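Long-range contacts in ftsY (Mycoplasma mycoides, PDB 1ZU4), which is an FtsY-type receptor for the signal recognition particle, modelled as its NG domain, a helical bundle joined to a P-loop-type alpha/beta domain: residues Asp175-Val180 with Glu212-Met216; Lys206-Met210 with Phe250-Ala254. Residue numbers count along the deposited sequence, not the author numbering.

Contact 1 (Asp175-Val180 with Glu212-Met216); sequences DPASVV and ELEKM
Two neighbouring helices of the P-loop-type alpha/beta domain pack side by side here, joined at the N-terminal end of one of them by a capped, charged cluster. Asp175 is the N-cap of helix 176-189; Pro176 to Val180 form its first turn, and Glu212-Met216 is fully helical, in the middle of helix 206-221. The short axes run nearly parallel, 20° apart (signed crossing angle -20°), with a closest approach of 9.1 Å. Ala177 sets the register: its CA is 5.4 Å from that of Met216, and its CB lies 3.8 Å from Lys215 CB, so a small residue sits where the backbones come closest.

Asp175, with chi1 t, turns its carboxylate back over the helix start, where Ala177 N donates to Asp175 OD1 at 3.0 Å; Ser178 OG donates to Asp175 O at 2.7 Å. The same amide makes a weak bond to Glu212 OE1 (Ala177 N to OE1 3.4 Å, 140° at the hydrogen). Glu212, m at chi1 and chi2, thereby brings a second acid to the cap, its OE1 2.6 Å from Asp175 OD1, and Lys215 completes a salt-bridge network with both acids: its NZ is 3.0 Å from Asp175 OD2 and 3.3 Å from Glu212 OE2.

Beside this network the contact is apolar. Met216 (m, t, t) reaches across between Pro176 and Val180, its CG 3.7 Å from Val180 CG2. Ile219, one turn further along helix 206-221, continues the packing against Ala177 and Val180. The thioether ends at the proline ring, with Met216 CE 3.4 Å from Pro176 CB.

Contact 2 (Lys206-Met210 with Phe250-Ala254); sequences KTNLM and FSKVA
Val253 overlaps the side chains of Lys206, Leu209 and Met210 and loses more surface to the contact than any other residue, 83 of the 250 Å² buried in all. Its chi1 is t; CG1 meets Leu209 CD2 at 3.3 Å, while CG2 lies 4.0 Å from Lys206 CG. Leu209 (t, p) points its CA-to-CB bond at the opposing segment, and the same CD2 also reaches Phe250 CZ at 3.8 Å, approaching the ring obliquely. One methyl group of Leu209 thus touches both the valine and the aromatic ring.

Lys206-Met210 is the first turn of helix 206-221, closed by Met210 N to Lys206 O at 2.8 Å. Facing it is the connection that leaves helix 241-250 on the way to strand 258-262 in the P-loop-type alpha/beta fold. Ser251 to Val253 keep helical phi/psi without regular helical bonding; Val253 N donates to Phe250 O at 2.9 Å, and Ala254 at -141/148 turns the chain to an extended course. The Phe250 side chain also touches residues of a probable P-loop. The nearest CA atoms are those of Met210 and Val253, 6.3 Å apart.

No direct hydrogen bond crosses the interface. Met210 (m, t, p) lies along the backbone of the loop, with CG 3.4 Å from Val253 O and CE 4.1 Å from Lys252 O. Lys206, extended with all four chi angles t, runs out beside it. A water donates to Lys252 O at 2.5 Å and accepts a weak bond from Lys206 NZ at 3.5 Å.

In the fold
Along the chain, Asp175-Val180 comes first, opening helix 176-189. The chain then passes through strand 194-198 to helix 206-221, whose first turn belongs to contact 2 and whose next turn, Glu212-Met216, closes the loop of contact 1. It continues through strand 230-236 and helix 241-250 to Phe250-Ala254, which closes contact 2. The segments alternate, so the two loops cross, and helix 206-221 serves both: it is tied to helix 176-189 in contact 1 and to the connection before strand 258-262 in contact 2. The contact centres are 13 Å apart, and Leu213 joins them directly, its CD1 3.9 Å from Ala254 CB.

Contact 1 (Asp175-Val180 with Glu212-Met216)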
loop_
_atom_site.group_PDB
_atom_site.type_symbol
_atom_site.label_atom_id
_atom_site.label_comp_id
_atom_site.label_asym_id
_atom_site.label_seq_id
_atom_site.Cartn_x
_atom_site.Cartn_y
_atom_site.Cartn_z
ATOM N N ASP A 175 -24.292 7.514 12.573
ATOM C CA ASP A 175 -23.853 8.127 11.320
ATOM C C ASP A 175 -22.348 8.357 11.456
ATOM O O ASP A 175 -21.895 9.016 12.422
ATOM C CB ASP A 175 -24.569 9.448 11.063
ATOM C CG ASP A 175 -24.263 10.047 9.670
ATOM O OD1 ASP A 175 -23.265 9.676 9.064
ATOM O OD2 ASP A 175 -25.027 10.920 9.173
ATOM N N PRO A 176 -21.562 7.764 10.523
ATOM C CA PRO A 176 -20.113 7.962 10.452
ATOM C C PRO A 176 -19.667 9.431 10.490
ATOM O O PRO A 176 -18.649 9.737 11.133
ATOM C CB PRO A 176 -19.747 7.321 9.111
ATOM C CG PRO A 176 -20.799 6.215 8.918
ATOM C CD PRO A 176 -22.055 6.841 9.477
ATOM N N ALA A 177 -20.389 10.329 9.802
ATOM C CA ALA A 177 -20.012 11.734 9.809
ATOM C C ALA A 177 -20.079 12.320 11.180
ATOM O O ALA A 177 -19.401 13.294 11.429
ATOM C CB ALA A 177 -20.868 12.583 8.841
ATOM N N SER A 178 -20.906 11.779 12.077
ATOM C CA SER A 178 -20.985 12.426 13.401
ATOM C C SER A 178 -19.700 12.181 14.186
ATOM O O SER A 178 -19.251 13.046 14.917
ATOM C CB SER A 178 -22.228 12.005 14.180
ATOM O OG SER A 178 -22.148 10.629 14.515
ATOM N N VAL A 179 -19.085 11.020 14.006
ATOM C CA VAL A 179 -17.775 10.756 14.638
ATOM C C VAL A 179 -16.715 11.722 14.048
ATOM O O VAL A 179 -15.906 12.300 14.770
ATOM C CB VAL A 179 -17.352 9.312 14.386
ATOM C CG1 VAL A 179 -15.985 9.011 15.022
ATOM C CG2 VAL A 179 -18.482 8.307 14.860
ATOM N N VAL A 180 -16.761 11.916 12.739
ATOM C CA VAL A 180 -15.841 12.873 12.073
ATOM C C VAL A 180 -16.107 14.276 12.585
ATOM O O VAL A 180 -15.176 14.977 12.945
ATOM C CB VAL A 180 -15.892 12.713 10.570
ATOM C CG1 VAL A 180 -15.151 13.856 9.842
ATOM C CG2 VAL A 180 -15.327 11.331 10.206
ATOM N N GLU A 212 -21.567 9.364 2.519
ATOM C CA GLU A 212 -20.918 9.501 3.803
ATOM C C GLU A 212 -19.553 10.153 3.594
ATOM O O GLU A 212 -19.171 11.067 4.358
ATOM C CB GLU A 212 -20.792 8.120 4.492
ATOM C CG GLU A 212 -22.094 7.622 5.187
ATOM C CD GLU A 212 -22.620 8.611 6.256
ATOM O OE1 GLU A 212 -21.822 9.289 6.923
ATOM O OE2 GLU A 212 -23.839 8.726 6.442
ATOM N N LEU A 213 -18.821 9.696 2.571
ATOM C CA LEU A 213 -17.500 10.289 2.292
ATOM C C LEU A 213 -17.652 11.760 1.972
ATOM O O LEU A 213 -16.810 12.566 2.336
ATOM C CB LEU A 213 -16.820 9.584 1.116
ATOM C CG LEU A 213 -16.323 8.127 1.343
ATOM C CD1 LEU A 213 -15.710 7.571 0.099
ATOM C CD2 LEU A 213 -15.299 8.106 2.476
ATOM N N GLU A 214 -18.732 12.131 1.278
ATOM C CA GLU A 214 -18.905 13.521 0.933
ATOM C C GLU A 214 -19.320 14.328 2.192
ATOM O O GLU A 214 -18.795 15.429 2.437
ATOM C CB GLU A 214 -19.840 13.674 -0.294
ATOM C CG GLU A 214 -20.193 15.101 -0.643
ATOM C CD GLU A 214 -19.044 15.905 -1.229
ATOM O OE1 GLU A 214 -18.062 15.286 -1.691
ATOM O OE2 GLU A 214 -19.114 17.169 -1.213
ATOM N N LYS A 215 -20.211 13.784 3.019
ATOM C CA LYS A 215 -20.461 14.428 4.327
ATOM C C LYS A 215 -19.171 14.676 5.092
ATOM O O LYS A 215 -18.947 15.772 5.620
ATOM C CB LYS A 215 -21.395 13.605 5.210
ATOM C CG LYS A 215 -22.809 13.767 4.911
ATOM C CD LYS A 215 -23.670 13.188 6.019
ATOM C CE LYS A 215 -24.212 11.825 5.648
ATOM N NZ LYS A 215 -25.531 11.572 6.337
ATOM N N MET A 216 -18.305 13.674 5.127
ATOM C CA MET A 216 -17.029 13.805 5.873
ATOM C C MET A 216 -16.160 14.924 5.286
ATOM O O MET A 216 -15.620 15.764 6.006
ATOM C CB MET A 216 -16.288 12.471 5.855
ATOM C CG MET A 216 -16.905 11.484 6.820
ATOM S SD MET A 216 -16.093 9.907 6.665
ATOM C CE MET A 216 -17.094 8.891 7.665
#

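Contact 2 (Lys206-Met210 with Phe250-Ala254)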
loop_
_atom_site.group_PDB
_atom_site.type_symbol
_atom_site.label_atom_id
_atom_site.label_comp_id
_atom_site.label_asym_id
_atom_site.label_seq_id
_atom_site.Cartn_x
_atom_site.Cartn_y
_atom_site.Cartn_z
ATOM N N LYS A 206 -22.579 1.330 -2.172
ATOM C CA LYS A 206 -21.951 2.445 -2.920
ATOM C C LYS A 206 -22.518 3.839 -2.698
ATOM O O LYS A 206 -21.757 4.773 -2.471
ATOM C CB LYS A 206 -21.932 2.175 -4.419
ATOM C CG LYS A 206 -21.104 3.195 -5.232
ATOM C CD LYS A 206 -21.202 2.872 -6.707
ATOM C CE LYS A 206 -20.411 3.844 -7.525
ATOM N NZ LYS A 206 -20.307 3.418 -8.968
ATOM N N THR A 207 -23.837 3.990 -2.798
ATOM C CA THR A 207 -24.427 5.325 -2.771
ATOM C C THR A 207 -24.268 5.896 -1.393
ATOM O O THR A 207 -23.919 7.070 -1.254
ATOM C CB THR A 207 -25.964 5.330 -3.189
ATOM O OG1 THR A 207 -26.704 4.413 -2.352
ATOM C CG2 THR A 207 -26.148 4.925 -4.649
ATOM N N ASN A 208 -24.515 5.081 -0.357
ATOM C CA ASN A 208 -24.359 5.609 0.990
ATOM C C ASN A 208 -22.909 5.832 1.338
ATOM O O ASN A 208 -22.580 6.724 2.130
ATOM C CB ASN A 208 -24.956 4.712 2.061
ATOM C CG ASN A 208 -24.859 5.345 3.443
ATOM O OD1 ASN A 208 -24.242 4.788 4.366
ATOM N ND2 ASN A 208 -25.426 6.545 3.576
ATOM N N LEU A 209 -22.055 4.959 0.822
ATOM C CA LEU A 209 -20.640 5.058 1.106
ATOM C C LEU A 209 -20.150 6.369 0.504
ATOM O O LEU A 209 -19.554 7.164 1.192
ATOM C CB LEU A 209 -19.890 3.871 0.517
ATOM C CG LEU A 209 -18.385 3.860 0.788
ATOM C CD1 LEU A 209 -18.186 3.845 2.295
ATOM C CD2 LEU A 209 -17.708 2.656 0.133
ATOM N N MET A 210 -20.421 6.598 -0.769
ATOM C CA MET A 210 -20.091 7.917 -1.372
ATOM C C MET A 210 -20.685 9.136 -0.638
ATOM O O MET A 210 -19.962 10.143 -0.423
ATOM C CB MET A 210 -20.464 7.944 -2.831
ATOM C CG MET A 210 -19.669 6.928 -3.558
ATOM S SD MET A 210 -20.008 6.811 -5.312
ATOM C CE MET A 210 -19.063 8.168 -5.990
ATOM N N PHE A 250 -12.754 -0.657 -6.306
ATOM C CA PHE A 250 -13.033 0.258 -5.206
ATOM C C PHE A 250 -12.613 1.674 -5.587
ATOM O O PHE A 250 -13.194 2.631 -5.130
ATOM C CB PHE A 250 -12.311 -0.165 -3.920
ATOM C CG PHE A 250 -12.919 0.435 -2.690
ATOM C CD1 PHE A 250 -13.923 -0.244 -1.995
ATOM C CD2 PHE A 250 -12.548 1.701 -2.273
ATOM C CE1 PHE A 250 -14.532 0.326 -0.889
ATOM C CE2 PHE A 250 -13.166 2.283 -1.172
ATOM C CZ PHE A 250 -14.142 1.599 -0.469
ATOM N N SER A 251 -11.565 1.794 -6.402
ATOM C CA SER A 251 -11.114 3.103 -6.848
ATOM C C SER A 251 -12.193 3.939 -7.550
ATOM O O SER A 251 -11.936 5.102 -7.827
ATOM C CB SER A 251 -9.826 3.011 -7.695
ATOM O OG SER A 251 -10.086 2.642 -9.028
ATOM N N LYS A 252 -13.389 3.383 -7.812
ATOM C CA LYS A 252 -14.489 4.156 -8.465
ATOM C C LYS A 252 -15.451 4.794 -7.441
ATOM O O LYS A 252 -16.325 5.612 -7.766
ATOM C CB LYS A 252 -15.315 3.278 -9.425
ATOM C CG LYS A 252 -14.546 2.407 -10.403
ATOM C CD LYS A 252 -13.470 3.189 -11.126
ATOM C CE LYS A 252 -12.792 2.350 -12.194
ATOM N NZ LYS A 252 -12.803 3.016 -13.539
ATOM N N VAL A 253 -15.281 4.399 -6.195
ATOM C CA VAL A 253 -16.186 4.752 -5.126
ATOM C C VAL A 253 -15.549 5.921 -4.364
ATOM O O VAL A 253 -16.234 6.721 -3.739
ATOM C CB VAL A 253 -16.394 3.501 -4.199
ATOM C CG1 VAL A 253 -17.054 3.862 -2.921
ATOM C CG2 VAL A 253 -17.173 2.393 -4.929
ATOM N N ALA A 254 -14.215 5.997 -4.425
ATOM C CA ALA A 254 -13.468 6.953 -3.629
ATOM C C ALA A 254 -12.358 7.463 -4.492
ATOM O O ALA A 254 -11.853 6.745 -5.372
ATOM C CB ALA A 254 -12.926 6.279 -2.354
HETATM O O HOH W 1 -18.394 6.318 -9.078
#